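Local coordinates for 4-oxalmesaconate hydratase (Pseudomonas putida, PDB 5CGZ) that catalyses the zinc-dependent hydration of 4-carboxy-2-hydroxymuconate to 4-carboxy-4-hydroxy-2-oxoadipate, the third step of gallate degradation, at the interface of chains A and B. Residues are numbered along the deposited sequence; one frame, centred on the assembly and turned at random. Chains: chain A/B, 4-oxalmesaconate hydratase.

The interface of chains A and B. Residues chain A 131-132, 135, 232; chain B 86, 118-121.
A:Ile135, on helix 122-138, sits between two tyrosines of chain B and touches each with a different branch. Its delta-methyl CD1 lies 3.7 Å from ring atom CD1 of B:Tyr121 and also rests against the backbone carbonyl of B:Tyr119. The other branch, CG2, points away from the backbone N and reaches CE2 of B:Tyr86 at a slant, at the rim of the ring, with CG2 3.5 Å from CE2; the two side chains cross at about a right angle. One turn back along the helix, A:Glu132 lies over the B:Tyr121 ring. Its CB sits above the middle of the face, 3.9 Å from the centroid, in a CH-pi contact. With CG anti to the backbone N (chi1 -167°) and the chain extended beyond it, the carboxylate is displaced toward the CG-CB side of B:Tyr121, its plane only 18° from that of the ring. The CB-CG stem of the acid and its nearly parallel carboxylate thus lie along one face of the tyrosine.

Beside this, A:Phe232, which follows strand 225-230, packs against B:Tyr119 and B:Pro118. The ring passes B:Tyr119 in the opposite direction, and its CE1 hangs over the rim of the tyrosine face rather than the centre. The carbonyl O of B:Pro118 approaches the phenylalanine edge in the ring plane, 3.4 Å from CE1, while CB of the same proline packs against that ring atom.

Toward the polar rim, A:Gln131 crosses B:Tyr121 at about a right angle, its CB 3.4 Å from the phenol OH and its amide plane perpendicular to the ring. A water links the chains, 2.7 Å from the amide oxygen OE1 of A:Gln131 and 2.7 Å from the carbonyl O of B:Pro118; it also lies at the edge of the B:Tyr121 ring, in its plane. Here helix 122-138, with A:Phe232 beside it, packs against the 118-121 loop and B:Tyr86 of the neighbouring subunit; the side chains described meet chiefly through carbon contacts, with a bridging water, and the junction would contribute to assembly of the GalB hexamer.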
ATOM      1  N   GLN A 131      11.768  18.721   4.957  1.00 26.28           N
ATOM      2  CA  GLN A 131      12.622  17.541   4.933  1.00 27.73           C
ATOM      3  C   GLN A 131      13.899  17.767   4.139  1.00 30.16           C
ATOM      4  O   GLN A 131      14.982  17.384   4.591  1.00 29.25           O
ATOM      5  CB  GLN A 131      11.867  16.333   4.375  1.00 27.96           C
ATOM      6  CG  GLN A 131      10.858  15.781   5.363  1.00 27.37           C
ATOM      7  CD  GLN A 131      10.232  14.475   4.898  1.00 34.89           C
ATOM      8  OE1 GLN A 131      10.871  13.669   4.228  1.00 36.87           O
ATOM      9  NE2 GLN A 131       8.978  14.258   5.270  1.00 28.47           N
ATOM     10  N   GLU A 132      13.789  18.382   2.964  1.00 29.79           N
ATOM     11  CA  GLU A 132      14.985  18.563   2.158  1.00 30.78           C
ATOM     12  C   GLU A 132      15.923  19.586   2.820  1.00 29.64           C
ATOM     13  O   GLU A 132      17.139  19.391   2.823  1.00 30.95           O
ATOM     14  CB  GLU A 132      14.654  18.984   0.716  1.00 26.54           C
ATOM     15  CG  GLU A 132      15.908  18.860  -0.180  1.00 32.38           C
ATOM     16  CD  GLU A 132      15.661  19.145  -1.651  1.00 37.15           C
ATOM     17  OE1 GLU A 132      14.598  19.706  -1.986  1.00 35.10           O
ATOM     18  OE2 GLU A 132      16.544  18.804  -2.475  1.00 35.81           O
ATOM     19  N   ILE A 135      18.031  17.939   5.389  1.00 31.27           N
ATOM     20  CA  ILE A 135      19.137  17.171   4.833  1.00 28.64           C
ATOM     21  C   ILE A 135      20.271  18.095   4.348  1.00 32.37           C
ATOM     22  O   ILE A 135      21.447  17.799   4.570  1.00 32.07           O
ATOM     23  CB  ILE A 135      18.658  16.263   3.681  1.00 31.27           C
ATOM     24  CG1 ILE A 135      17.697  15.186   4.222  1.00 29.98           C
ATOM     25  CG2 ILE A 135      19.851  15.629   2.963  1.00 29.27           C
ATOM     26  CD1 ILE A 135      16.898  14.463   3.150  1.00 32.60           C
ATOM     27  N   PHE A 232      10.784   9.037  10.390  1.00 29.12           N
ATOM     28  CA  PHE A 232      11.934   8.157  10.572  1.00 28.97           C
ATOM     29  C   PHE A 232      11.733   7.173  11.718  1.00 30.97           C
ATOM     30  O   PHE A 232      10.990   7.452  12.662  1.00 30.37           O
ATOM     31  CB  PHE A 232      13.209   8.976  10.835  1.00 29.54           C
ATOM     32  CG  PHE A 232      13.521   9.960   9.752  1.00 31.13           C
ATOM     33  CD1 PHE A 232      14.076   9.533   8.554  1.00 24.98           C
ATOM     34  CD2 PHE A 232      13.245  11.310   9.926  1.00 29.18           C
ATOM     35  CE1 PHE A 232      14.354  10.433   7.538  1.00 28.28           C
ATOM     36  CE2 PHE A 232      13.516  12.229   8.913  1.00 29.63           C
ATOM     37  CZ  PHE A 232      14.065  11.794   7.718  1.00 29.97           C
TER
ATOM     38  N   TYR B  86      22.962  18.209  -3.383  1.00 34.57           N
ATOM     39  CA  TYR B  86      22.552  18.851  -2.128  1.00 34.75           C
ATOM     40  C   TYR B  86      22.394  20.358  -2.217  1.00 38.12           C
ATOM     41  O   TYR B  86      23.113  21.082  -1.537  1.00 37.68           O
ATOM     42  CB  TYR B  86      23.560  18.550  -1.018  1.00 32.47           C
ATOM     43  CG  TYR B  86      23.455  17.170  -0.413  1.00 36.27           C
ATOM     44  CD1 TYR B  86      23.774  16.039  -1.155  1.00 39.09           C
ATOM     45  CD2 TYR B  86      23.067  16.999   0.913  1.00 38.49           C
ATOM     46  CE1 TYR B  86      23.699  14.775  -0.606  1.00 39.56           C
ATOM     47  CE2 TYR B  86      22.987  15.725   1.480  1.00 35.57           C
ATOM     48  CZ  TYR B  86      23.302  14.623   0.713  1.00 41.48           C
ATOM     49  OH  TYR B  86      23.235  13.358   1.260  1.00 42.25           O
ATOM     50  N   PRO B 118      13.967   8.856   2.071  1.00 35.23           N
ATOM     51  CA  PRO B 118      13.835   9.911   3.084  1.00 32.19           C
ATOM     52  C   PRO B 118      15.191  10.411   3.598  1.00 30.42           C
ATOM     53  O   PRO B 118      15.230  11.354   4.384  1.00 31.81           O
ATOM     54  CB  PRO B 118      13.024   9.236   4.204  1.00 31.62           C
ATOM     55  CG  PRO B 118      13.116   7.762   3.956  1.00 37.96           C
ATOM     56  CD  PRO B 118      13.357   7.576   2.486  1.00 31.78           C
ATOM     57  N   TYR B 119      16.287   9.807   3.149  1.00 29.92           N
ATOM     58  CA  TYR B 119      17.608  10.254   3.590  1.00 35.01           C
ATOM     59  C   TYR B 119      18.345  11.080   2.536  1.00 35.80           C
ATOM     60  O   TYR B 119      19.358  11.710   2.838  1.00 33.06           O
ATOM     61  CB  TYR B 119      18.450   9.049   4.020  1.00 29.73           C
ATOM     62  CG  TYR B 119      17.777   8.334   5.158  1.00 32.73           C
ATOM     63  CD1 TYR B 119      17.971   8.750   6.474  1.00 30.40           C
ATOM     64  CD2 TYR B 119      16.888   7.284   4.917  1.00 28.17           C
ATOM     65  CE1 TYR B 119      17.316   8.111   7.537  1.00 30.14           C
ATOM     66  CE2 TYR B 119      16.227   6.645   5.963  1.00 30.66           C
ATOM     67  CZ  TYR B 119      16.444   7.060   7.271  1.00 31.41           C
ATOM     68  OH  TYR B 119      15.790   6.419   8.307  1.00 29.40           O
ATOM     69  N   ASN B 120      17.819  11.116   1.315  1.00 33.93           N
ATOM     70  CA  ASN B 120      18.538  11.766   0.223  1.00 33.43           C
ATOM     71  C   ASN B 120      17.637  12.107  -0.956  1.00 34.95           C
ATOM     72  O   ASN B 120      17.310  11.232  -1.764  1.00 33.65           O
ATOM     73  CB  ASN B 120      19.672  10.863  -0.248  1.00 34.83           C
ATOM     74  CG  ASN B 120      20.761  11.625  -0.959  1.00 44.37           C
ATOM     75  OD1 ASN B 120      20.496  12.435  -1.855  1.00 43.89           O
ATOM     76  ND2 ASN B 120      22.001  11.386  -0.552  1.00 42.26           N
ATOM     77  N   TYR B 121      17.249  13.374  -1.062  1.00 28.36           N
ATOM     78  CA  TYR B 121      16.336  13.810  -2.117  1.00 33.45           C
ATOM     79  C   TYR B 121      16.952  13.686  -3.514  1.00 32.86           C
ATOM     80  O   TYR B 121      16.232  13.539  -4.503  1.00 31.48           O
ATOM     81  CB  TYR B 121      15.878  15.256  -1.858  1.00 34.04           C
ATOM     82  CG  TYR B 121      14.604  15.325  -1.042  1.00 34.40           C
ATOM     83  CD1 TYR B 121      14.554  14.804   0.245  1.00 34.04           C
ATOM     84  CD2 TYR B 121      13.450  15.894  -1.563  1.00 34.32           C
ATOM     85  CE1 TYR B 121      13.385  14.844   0.990  1.00 37.95           C
ATOM     86  CE2 TYR B 121      12.279  15.944  -0.824  1.00 36.89           C
ATOM     87  CZ  TYR B 121      12.251  15.416   0.447  1.00 38.27           C
ATOM     88  OH  TYR B 121      11.084  15.454   1.176  1.00 32.71           O
TER
HETATM   89  O   HOH W   1      13.496  13.360   4.644  1.00 31.18           O